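Local coordinates for capsid protein (Macrobrachium rosenbergii nodavirus, PDB 5YKX), which forms the shell of the virus, the crystallised fragment probably being the protruding domain, which pairs with a second copy of itself, at residues 23-28 with 105-110; 28-33 with 97-102; 44-49 with 80-85. One frame throughout, in Å; residues are numbered along the deposited sequence.

Interaction 1 of 3, residues 23-28 with 105-110; sequences TELKQT and QGAVDP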
loop_
_atom_site.group_PDB
_atom_site.type_symbol
_atom_site.label_atom_id
_atom_site.label_comp_id
_atom_site.label_asym_id
_atom_site.label_seq_id
_atom_site.Cartn_x
_atom_site.Cartn_y
_atom_site.Cartn_z
ATOM N N THR B 23 9.907 22.111 4.822
ATOM C CA THR B 23 10.971 23.089 4.601
ATOM C C THR B 23 11.760 23.304 5.887
ATOM O O THR B 23 12.668 24.063 5.913
ATOM C CB THR B 23 10.370 24.452 4.220
ATOM O OG1 THR B 23 9.364 24.808 5.178
ATOM C CG2 THR B 23 9.660 24.380 2.877
ATOM N N GLU B 24 11.360 22.687 6.985
ATOM C CA GLU B 24 12.187 22.700 8.196
ATOM C C GLU B 24 12.556 21.256 8.586
ATOM O O GLU B 24 11.919 20.309 8.092
ATOM C CB GLU B 24 11.433 23.395 9.308
ATOM C CG GLU B 24 10.923 24.805 8.940
ATOM C CD GLU B 24 12.011 25.882 8.801
ATOM O OE1 GLU B 24 11.678 26.942 8.211
ATOM O OE2 GLU B 24 13.178 25.725 9.275
ATOM N N LEU B 25 13.533 21.071 9.481
ATOM C CA LEU B 25 13.901 19.712 9.924
ATOM C C LEU B 25 12.829 19.069 10.801
ATOM O O LEU B 25 12.696 17.828 10.803
ATOM C CB LEU B 25 15.222 19.749 10.691
ATOM C CG LEU B 25 16.434 20.140 9.854
ATOM C CD1 LEU B 25 17.662 20.104 10.740
ATOM C CD2 LEU B 25 16.662 19.237 8.655
ATOM N N LYS B 26 12.116 19.881 11.601
ATOM C CA LYS B 26 10.945 19.388 12.346
ATOM C C LYS B 26 9.780 20.229 11.974
ATOM O O LYS B 26 9.903 21.426 12.035
ATOM C CB LYS B 26 11.123 19.482 13.816
ATOM C CG LYS B 26 12.209 18.601 14.363
ATOM C CD LYS B 26 11.649 17.882 15.573
ATOM C CE LYS B 26 12.607 17.855 16.743
ATOM N NZ LYS B 26 13.816 17.039 16.446
ATOM N N GLN B 27 8.652 19.637 11.544
ATOM C CA GLN B 27 7.568 20.438 11.039
ATOM C C GLN B 27 6.263 19.693 11.202
ATOM O O GLN B 27 6.237 18.464 11.177
ATOM C CB GLN B 27 7.806 20.774 9.599
ATOM C CG GLN B 27 7.115 22.023 9.230
ATOM C CD GLN B 27 7.304 22.444 7.802
ATOM O OE1 GLN B 27 8.229 22.078 7.113
ATOM N NE2 GLN B 27 6.448 23.312 7.393
ATOM N N THR B 28 5.195 20.428 11.471
ATOM C CA THR B 28 3.842 19.840 11.497
ATOM C C THR B 28 3.039 20.709 10.588
ATOM O O THR B 28 3.231 21.942 10.583
ATOM C CB THR B 28 3.211 19.863 12.900
ATOM O OG1 THR B 28 4.044 19.235 13.846
ATOM C CG2 THR B 28 2.006 19.029 12.941
ATOM N N GLN B 105 16.501 14.468 9.547
ATOM C CA GLN B 105 17.837 14.877 10.025
ATOM C C GLN B 105 18.567 15.709 9.002
ATOM O O GLN B 105 19.500 16.364 9.338
ATOM C CB GLN B 105 18.673 13.702 10.423
ATOM C CG GLN B 105 18.038 12.909 11.500
ATOM C CD GLN B 105 17.946 13.680 12.765
ATOM O OE1 GLN B 105 18.918 14.316 13.179
ATOM N NE2 GLN B 105 16.790 13.646 13.374
ATOM N N GLY B 106 18.097 15.732 7.783
ATOM C CA GLY B 106 18.540 16.644 6.768
ATOM C C GLY B 106 17.407 16.918 5.814
ATOM O O GLY B 106 16.497 16.087 5.633
ATOM N N ALA B 107 17.358 18.110 5.272
ATOM C CA ALA B 107 16.179 18.528 4.499
ATOM C C ALA B 107 16.468 19.614 3.489
ATOM O O ALA B 107 15.643 20.566 3.324
ATOM C CB ALA B 107 15.062 19.009 5.392
ATOM N N VAL B 108 17.567 19.459 2.762
ATOM C CA VAL B 108 17.893 20.477 1.741
ATOM C C VAL B 108 16.828 20.525 0.650
ATOM O O VAL B 108 16.106 21.525 0.593
ATOM C CB VAL B 108 19.347 20.418 1.218
ATOM C CG1 VAL B 108 20.301 20.187 2.403
ATOM C CG2 VAL B 108 19.530 19.375 0.139
ATOM N N ASP B 109 16.653 19.486 -0.167
ATOM C CA ASP B 109 15.535 19.578 -1.150
ATOM C C ASP B 109 14.791 18.221 -1.203
ATOM O O ASP B 109 14.944 17.515 -2.139
ATOM C CB ASP B 109 16.114 19.868 -2.533
ATOM C CG ASP B 109 15.054 20.110 -3.561
ATOM O OD1 ASP B 109 15.271 19.680 -4.708
ATOM O OD2 ASP B 109 13.994 20.711 -3.230
ATOM N N PRO B 110 14.135 17.837 -0.135
ATOM C CA PRO B 110 13.704 16.419 -0.025
ATOM C C PRO B 110 12.739 15.976 -1.115
ATOM O O PRO B 110 11.958 16.736 -1.603
ATOM C CB PRO B 110 13.072 16.314 1.375
ATOM C CG PRO B 110 13.004 17.709 1.910
ATOM C CD PRO B 110 13.629 18.676 0.974
#
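E24 is the first residue of 23-28 to approach the loop 105-110: its carbonyl O lies 4.3 Å from A107 CB, while its own CB points away. L25 then makes most of the contact with one methyl. CG stands anti to the carbonyl carbon (chi1 -66°) and the chain runs on extended, which carries CD2 across to the loop, although the CB itself does not aim there. CD2 meets A107 CB at 3.6 Å, and it also rests on the loop backbone, 3.7 Å from G106 CA. No hydrogen bond joins the segments and only 175 Å² is buried: a small apolar touch at the surface. K26 turns to a different partner, its NZ making a long, weak ion pair with D103. Q27 takes no part across the contact but ties the turn before it: its OE1 accepts T23 N at 2.8 Å, in the amide carbonyl plane, and E24 N at 3.2 Å, from well above that plane. These two bonds fold the chain entering the strand back on Q27. Backbone bonding of L25 with Y104 binds strand 26-33 to strand 96-104, while the loop toward strand 114-121 is held by G106 O to Q57 NE2 and by P110 packing on P21.

Interaction 2 of 3, residues 28-33 with 97-102; sequences TYTQDI and TFTLVT. With CD (cadmium ion), chain E; SO4 (sulfate ion), chain G.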
loop_
_atom_site.group_PDB
_atom_site.type_symbol
_atom_site.label_atom_id
_atom_site.label_comp_id
_atom_site.label_asym_id
_atom_site.label_seq_id
_atom_site.Cartn_x
_atom_site.Cartn_y
_atom_site.Cartn_z
ATOM N N THR B 28 5.195 20.428 11.471
ATOM C CA THR B 28 3.842 19.840 11.497
ATOM C C THR B 28 3.039 20.709 10.588
ATOM O O THR B 28 3.231 21.942 10.583
ATOM C CB THR B 28 3.211 19.863 12.900
ATOM O OG1 THR B 28 4.044 19.235 13.846
ATOM C CG2 THR B 28 2.006 19.029 12.941
ATOM N N TYR B 29 2.246 20.114 9.715
ATOM C CA TYR B 29 1.501 20.892 8.721
ATOM C C TYR B 29 0.331 20.087 8.235
ATOM O O TYR B 29 0.184 18.931 8.649
ATOM C CB TYR B 29 2.383 21.394 7.550
ATOM C CG TYR B 29 3.248 20.337 6.800
ATOM C CD1 TYR B 29 4.378 19.730 7.420
ATOM C CD2 TYR B 29 2.933 19.954 5.515
ATOM C CE1 TYR B 29 5.143 18.734 6.743
ATOM C CE2 TYR B 29 3.716 19.002 4.831
ATOM C CZ TYR B 29 4.827 18.429 5.421
ATOM O OH TYR B 29 5.573 17.511 4.728
ATOM N N THR B 30 -0.495 20.655 7.324
ATOM C CA THR B 30 -1.618 19.928 6.772
ATOM C C THR B 30 -1.613 19.914 5.281
ATOM O O THR B 30 -0.911 20.672 4.696
ATOM C CB THR B 30 -2.964 20.512 7.265
ATOM O OG1 THR B 30 -3.065 21.804 6.755
ATOM C CG2 THR B 30 -3.082 20.517 8.769
ATOM N N GLN B 31 -2.345 18.998 4.658
ATOM C CA GLN B 31 -2.421 18.937 3.242
ATOM C C GLN B 31 -3.816 18.462 2.886
ATOM O O GLN B 31 -4.370 17.554 3.560
ATOM C CB GLN B 31 -1.358 18.000 2.624
ATOM C CG GLN B 31 -1.434 18.012 1.139
ATOM C CD GLN B 31 -0.236 17.349 0.477
ATOM O OE1 GLN B 31 0.854 17.374 0.993
ATOM N NE2 GLN B 31 -0.453 16.795 -0.708
ATOM N N ASP B 32 -4.418 19.120 1.873
ATOM C CA ASP B 32 -5.764 18.786 1.434
ATOM C C ASP B 32 -5.617 17.935 0.203
ATOM O O ASP B 32 -4.740 18.153 -0.596
ATOM C CB ASP B 32 -6.591 19.998 1.044
ATOM C CG ASP B 32 -6.844 20.941 2.214
ATOM O OD1 ASP B 32 -6.870 20.542 3.427
ATOM O OD2 ASP B 32 -7.021 22.120 1.883
ATOM N N ILE B 33 -6.458 16.941 0.105
ATOM C CA ILE B 33 -6.612 16.188 -1.144
ATOM C C ILE B 33 -8.041 16.566 -1.618
ATOM O O ILE B 33 -8.958 16.561 -0.815
ATOM C CB ILE B 33 -6.512 14.669 -0.915
ATOM C CG1 ILE B 33 -5.119 14.334 -0.426
ATOM C CG2 ILE B 33 -6.855 13.910 -2.231
ATOM C CD1 ILE B 33 -4.924 12.871 -0.092
ATOM N N THR B 97 -8.617 16.379 4.453
ATOM C CA THR B 97 -7.415 16.986 5.001
ATOM C C THR B 97 -6.638 16.038 5.890
ATOM O O THR B 97 -7.213 15.211 6.555
ATOM C CB THR B 97 -7.831 18.248 5.798
ATOM O OG1 THR B 97 -8.422 19.144 4.856
ATOM C CG2 THR B 97 -6.580 18.968 6.332
ATOM N N PHE B 98 -5.301 16.136 5.849
ATOM C CA PHE B 98 -4.412 15.227 6.621
ATOM C C PHE B 98 -3.416 16.058 7.360
ATOM O O PHE B 98 -3.049 17.147 6.909
ATOM C CB PHE B 98 -3.738 14.266 5.655
ATOM C CG PHE B 98 -4.731 13.437 4.916
ATOM C CD1 PHE B 98 -5.271 13.908 3.721
ATOM C CD2 PHE B 98 -5.228 12.267 5.474
ATOM C CE1 PHE B 98 -6.259 13.196 3.062
ATOM C CE2 PHE B 98 -6.191 11.516 4.762
ATOM C CZ PHE B 98 -6.700 11.996 3.576
ATOM N N THR B 99 -3.053 15.595 8.503
ATOM C CA THR B 99 -1.995 16.135 9.298
ATOM C C THR B 99 -0.696 15.381 9.105
ATOM O O THR B 99 -0.667 14.146 9.210
ATOM C CB THR B 99 -2.332 16.026 10.783
ATOM O OG1 THR B 99 -3.617 16.675 10.996
ATOM C CG2 THR B 99 -1.284 16.697 11.626
ATOM N N LEU B 100 0.357 16.156 8.819
ATOM C CA LEU B 100 1.720 15.593 8.655
ATOM C C LEU B 100 2.618 16.059 9.713
ATOM O O LEU B 100 2.641 17.244 9.993
ATOM C CB LEU B 100 2.249 15.987 7.273
ATOM C CG LEU B 100 1.481 15.467 6.032
ATOM C CD1 LEU B 100 0.408 16.413 5.580
ATOM C CD2 LEU B 100 2.472 15.354 4.855
ATOM N N VAL B 101 3.343 15.147 10.332
ATOM C CA VAL B 101 4.401 15.422 11.311
ATOM C C VAL B 101 5.682 14.779 10.771
ATOM O O VAL B 101 5.715 13.564 10.433
ATOM C CB VAL B 101 4.062 14.853 12.678
ATOM C CG1 VAL B 101 5.150 15.169 13.689
ATOM C CG2 VAL B 101 2.716 15.366 13.155
ATOM N N THR B 102 6.647 15.637 10.520
ATOM C CA THR B 102 7.980 15.295 9.922
ATOM C C THR B 102 9.126 15.590 10.898
ATOM O O THR B 102 9.143 16.610 11.667
ATOM C CB THR B 102 8.247 16.021 8.609
ATOM O OG1 THR B 102 8.131 17.452 8.779
ATOM C CG2 THR B 102 7.211 15.586 7.579
HETATM CD CD CD E . -8.770 15.293 8.322
HETATM S S SO4 G . -6.981 17.036 9.647
HETATM O O1 SO4 G . -8.062 16.846 8.613
HETATM O O2 SO4 G . -7.972 17.078 10.741
HETATM O O3 SO4 G . -6.037 18.252 9.837
HETATM O O4 SO4 G . -6.200 15.882 10.069
HETATM O O HOH W 1 -10.273 16.076 6.920
HETATM O O HOH W 2 -10.936 16.512 8.847
#
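Strands 28-33 and 97-102 run antiparallel, their axes 4.6 Å apart at closest and 148° between directions, with Y29-L100 and Q31-F98 as hydrogen-bonded pairs, each joined by two N-H to O bonds. On the face of Y29, Q31, F98 and L100, the Y29 ring swings into the space between its backbone N and carbonyl carbon (chi1 52°), bringing one face over L100 CB, 4.0 Å from the ring centroid: a CH-pi contact. T102 OG1 sits at the ring edge, in plane, and Y29 OH bonds V20 O. Farther along, I33 CD1 reaches F98 CE1 at 3.4 Å, the two side chains meeting at a slant, and I33 also packs on Y115 and I117 of strand 114-121. The opposite face is mixed: T28 and V101 lie side by side through their methyls, and toward D32 it turns polar. T97 OG1 donates to D32 OD1 over a short 2.5 Å, from above the carboxylate plane. T99 OG1 donates to sulfate O4 at 2.9 Å, and T97 O binds the cadmium ion at 2.4 Å alongside two waters and C63 SG; the cadmium-sulfate distance is too short to trust. The sulfate probably comes from the crystallisation liquor. The arrangement is an antiparallel ladder, the edge strand 26-33 laid against its neighbour 96-104 in an all-antiparallel sheet.

Interaction 3 of 3, residues 44-49 with 80-85; sequences IVPYMD and IKCDGY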
loop_
_atom_site.group_PDB
_atom_site.type_symbol
_atom_site.label_atom_id
_atom_site.label_comp_id
_atom_site.label_asym_id
_atom_site.label_seq_id
_atom_site.Cartn_x
_atom_site.Cartn_y
_atom_site.Cartn_z
ATOM N N ILE B 44 -6.525 5.412 1.941
ATOM C CA ILE B 44 -5.230 5.907 1.388
ATOM C C ILE B 44 -4.123 5.074 1.980
ATOM O O ILE B 44 -4.159 4.775 3.161
ATOM C CB ILE B 44 -5.043 7.421 1.585
ATOM C CG1 ILE B 44 -3.737 7.943 1.084
ATOM C CG2 ILE B 44 -5.161 7.828 3.003
ATOM C CD1 ILE B 44 -3.807 9.496 0.958
ATOM N N VAL B 45 -3.235 4.587 1.105
ATOM C CA VAL B 45 -2.113 3.786 1.513
ATOM C C VAL B 45 -0.825 4.414 0.968
ATOM O O VAL B 45 -0.834 5.088 -0.073
ATOM C CB VAL B 45 -2.228 2.311 1.061
ATOM C CG1 VAL B 45 -3.458 1.621 1.626
ATOM C CG2 VAL B 45 -2.223 2.212 -0.455
ATOM N N PRO B 46 0.275 4.241 1.716
ATOM C CA PRO B 46 1.581 4.672 1.225
ATOM C C PRO B 46 2.073 3.743 0.126
ATOM O O PRO B 46 1.733 2.542 0.119
ATOM C CB PRO B 46 2.495 4.507 2.442
ATOM C CG PRO B 46 1.823 3.442 3.331
ATOM C CD PRO B 46 0.348 3.551 3.038
ATOM N N TYR B 47 2.855 4.288 -0.811
ATOM C CA TYR B 47 3.701 3.400 -1.705
ATOM C C TYR B 47 5.039 4.137 -1.796
ATOM O O TYR B 47 5.205 5.249 -1.282
ATOM C CB TYR B 47 3.037 3.138 -3.052
ATOM C CG TYR B 47 3.132 4.228 -4.089
ATOM C CD1 TYR B 47 4.189 4.249 -4.993
ATOM C CD2 TYR B 47 2.213 5.245 -4.154
ATOM C CE1 TYR B 47 4.291 5.239 -5.977
ATOM C CE2 TYR B 47 2.298 6.251 -5.118
ATOM C CZ TYR B 47 3.338 6.259 -6.011
ATOM O OH TYR B 47 3.464 7.227 -6.941
HETATM N N MSE B 48 6.015 3.481 -2.385
HETATM C CA MSE B 48 7.295 4.063 -2.576
HETATM C C MSE B 48 7.902 3.704 -3.905
HETATM O O MSE B 48 7.893 2.522 -4.346
HETATM C CB MSE B 48 8.159 3.626 -1.349
HETATM C CG MSE B 48 9.461 4.403 -1.284
HETATM SE SE MSE B 48 10.299 4.270 0.540
HETATM C CE MSE B 48 8.989 5.286 1.645
ATOM N N ASP B 49 8.391 4.753 -4.546
ATOM C CA ASP B 49 9.289 4.630 -5.714
ATOM C C ASP B 49 10.213 5.792 -5.683
ATOM O O ASP B 49 9.885 6.873 -6.192
ATOM C CB ASP B 49 8.471 4.572 -6.999
ATOM C CG ASP B 49 9.392 4.414 -8.244
ATOM O OD1 ASP B 49 10.638 4.263 -8.123
ATOM O OD2 ASP B 49 8.854 4.458 -9.312
ATOM N N ILE B 80 13.420 0.605 6.647
ATOM C CA ILE B 80 12.452 1.189 5.735
ATOM C C ILE B 80 11.039 0.983 6.281
ATOM O O ILE B 80 10.576 -0.145 6.679
ATOM C CB ILE B 80 12.488 0.550 4.332
ATOM C CG1 ILE B 80 13.939 0.511 3.734
ATOM C CG2 ILE B 80 11.571 1.296 3.352
ATOM C CD1 ILE B 80 14.629 1.763 3.846
ATOM N N LYS B 81 10.324 2.087 6.277
ATOM C CA LYS B 81 8.910 2.086 6.577
ATOM C C LYS B 81 8.121 2.718 5.405
ATOM O O LYS B 81 8.374 3.834 4.966
ATOM C CB LYS B 81 8.633 2.909 7.817
ATOM C CG LYS B 81 9.084 2.366 9.169
ATOM C CD LYS B 81 8.110 1.352 9.782
ATOM C CE LYS B 81 6.850 1.930 10.497
ATOM N NZ LYS B 81 5.841 0.810 10.778
ATOM N N CYS B 82 7.100 2.014 4.962
ATOM C CA CYS B 82 6.090 2.446 4.043
ATOM C C CYS B 82 4.813 1.705 4.482
ATOM O O CYS B 82 4.591 0.638 4.008
ATOM C CB CYS B 82 6.518 2.004 2.675
ATOM S SG CYS B 82 5.385 2.546 1.331
ATOM N N ASP B 83 4.122 2.192 5.505
ATOM C CA ASP B 83 3.238 1.296 6.308
ATOM C C ASP B 83 2.052 2.092 6.768
ATOM O O ASP B 83 2.070 3.334 6.793
ATOM C CB ASP B 83 4.068 0.812 7.493
ATOM C CG ASP B 83 3.471 -0.341 8.263
ATOM O OD1 ASP B 83 2.444 -0.922 7.891
ATOM O OD2 ASP B 83 4.167 -0.687 9.259
ATOM N N GLY B 84 1.050 1.379 7.210
ATOM C CA GLY B 84 -0.198 1.958 7.687
ATOM C C GLY B 84 -1.164 2.306 6.548
ATOM O O GLY B 84 -1.050 1.916 5.409
ATOM N N TYR B 85 -2.217 3.007 6.913
ATOM C CA TYR B 85 -3.236 3.380 5.995
ATOM C C TYR B 85 -4.127 4.384 6.725
ATOM O O TYR B 85 -4.060 4.476 7.907
ATOM C CB TYR B 85 -4.079 2.198 5.576
ATOM C CG TYR B 85 -4.776 1.469 6.735
ATOM C CD1 TYR B 85 -4.179 0.353 7.315
ATOM C CD2 TYR B 85 -5.990 1.951 7.282
ATOM C CE1 TYR B 85 -4.782 -0.325 8.411
ATOM C CE2 TYR B 85 -6.601 1.297 8.377
ATOM C CZ TYR B 85 -6.006 0.170 8.908
ATOM O OH TYR B 85 -6.566 -0.482 9.942
#
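P46 and C82 form the tight centre of this contact, where the two antiparallel strands stand 6.1 Å apart at their axes and exchange no hydrogen bond. P46 brings no N-H; its ring presses on the facing backbone instead, CD lying 3.2 Å from G84 O and CG 3.4 Å from D83 N. C82 answers from the other strand. With SG anti to its backbone N (chi1 -177°), the sulfur projects across the gap until it is 3.5 Å from Y47 C, and P46 CB and M48 CB lie along its flanks. The strands draw together again at I44 and Y85, where Y85 CA makes a CA-H...O contact of 3.3 Å with I44 O; Y85 OH reaches D14 of the second subunit in a hydrogen bond. The packing slackens toward I80. Selenomethionine M48 bends at chi3 and lays CE 3.7 Å from K81 O, but its SE stays 4.3 Å from I80 CG2. The side of 80-85 turned from 44-49 is charged and only partly exposed, since the second subunit lies against it: K81 NZ bridges to D83 OD2 at 2.7 Å, on the anti side of the carboxylate, and D83 OD1 also pairs with R116 of the second subunit. M48, D49 and I80 to C82 join an antiparallel ladder with that subunit, consistent with the parted strands here. Within the chain, V45 and Y47 bond strand 114-121, K81 and D83 bond strand 71-75, and the I44-I86 bonding reconnects the two strands.

Overall arrangement
From the N terminus, the chain enters strand 26-33 through interaction 1 and passes directly into interaction 2, the two sharing T28 and joined by a probable hydrogen bond from T102 N to Q27 O, 2.9 Å. The next strand, 41-51, supplies the first half of interaction 3, which closes the shortest loop when strand 79-89 returns. Strand 96-104 then closes interaction 2, and the loop after it closes interaction 1. The three are therefore nested without crossing. Interaction 2 joins edge strand 26-33 to strand 96-104, and interaction 1 joins its start to the loop that follows 96-104; interaction 3 lies across the chain's centre from interaction 2, linked to it by I33 CD1 packing on I44 CD1.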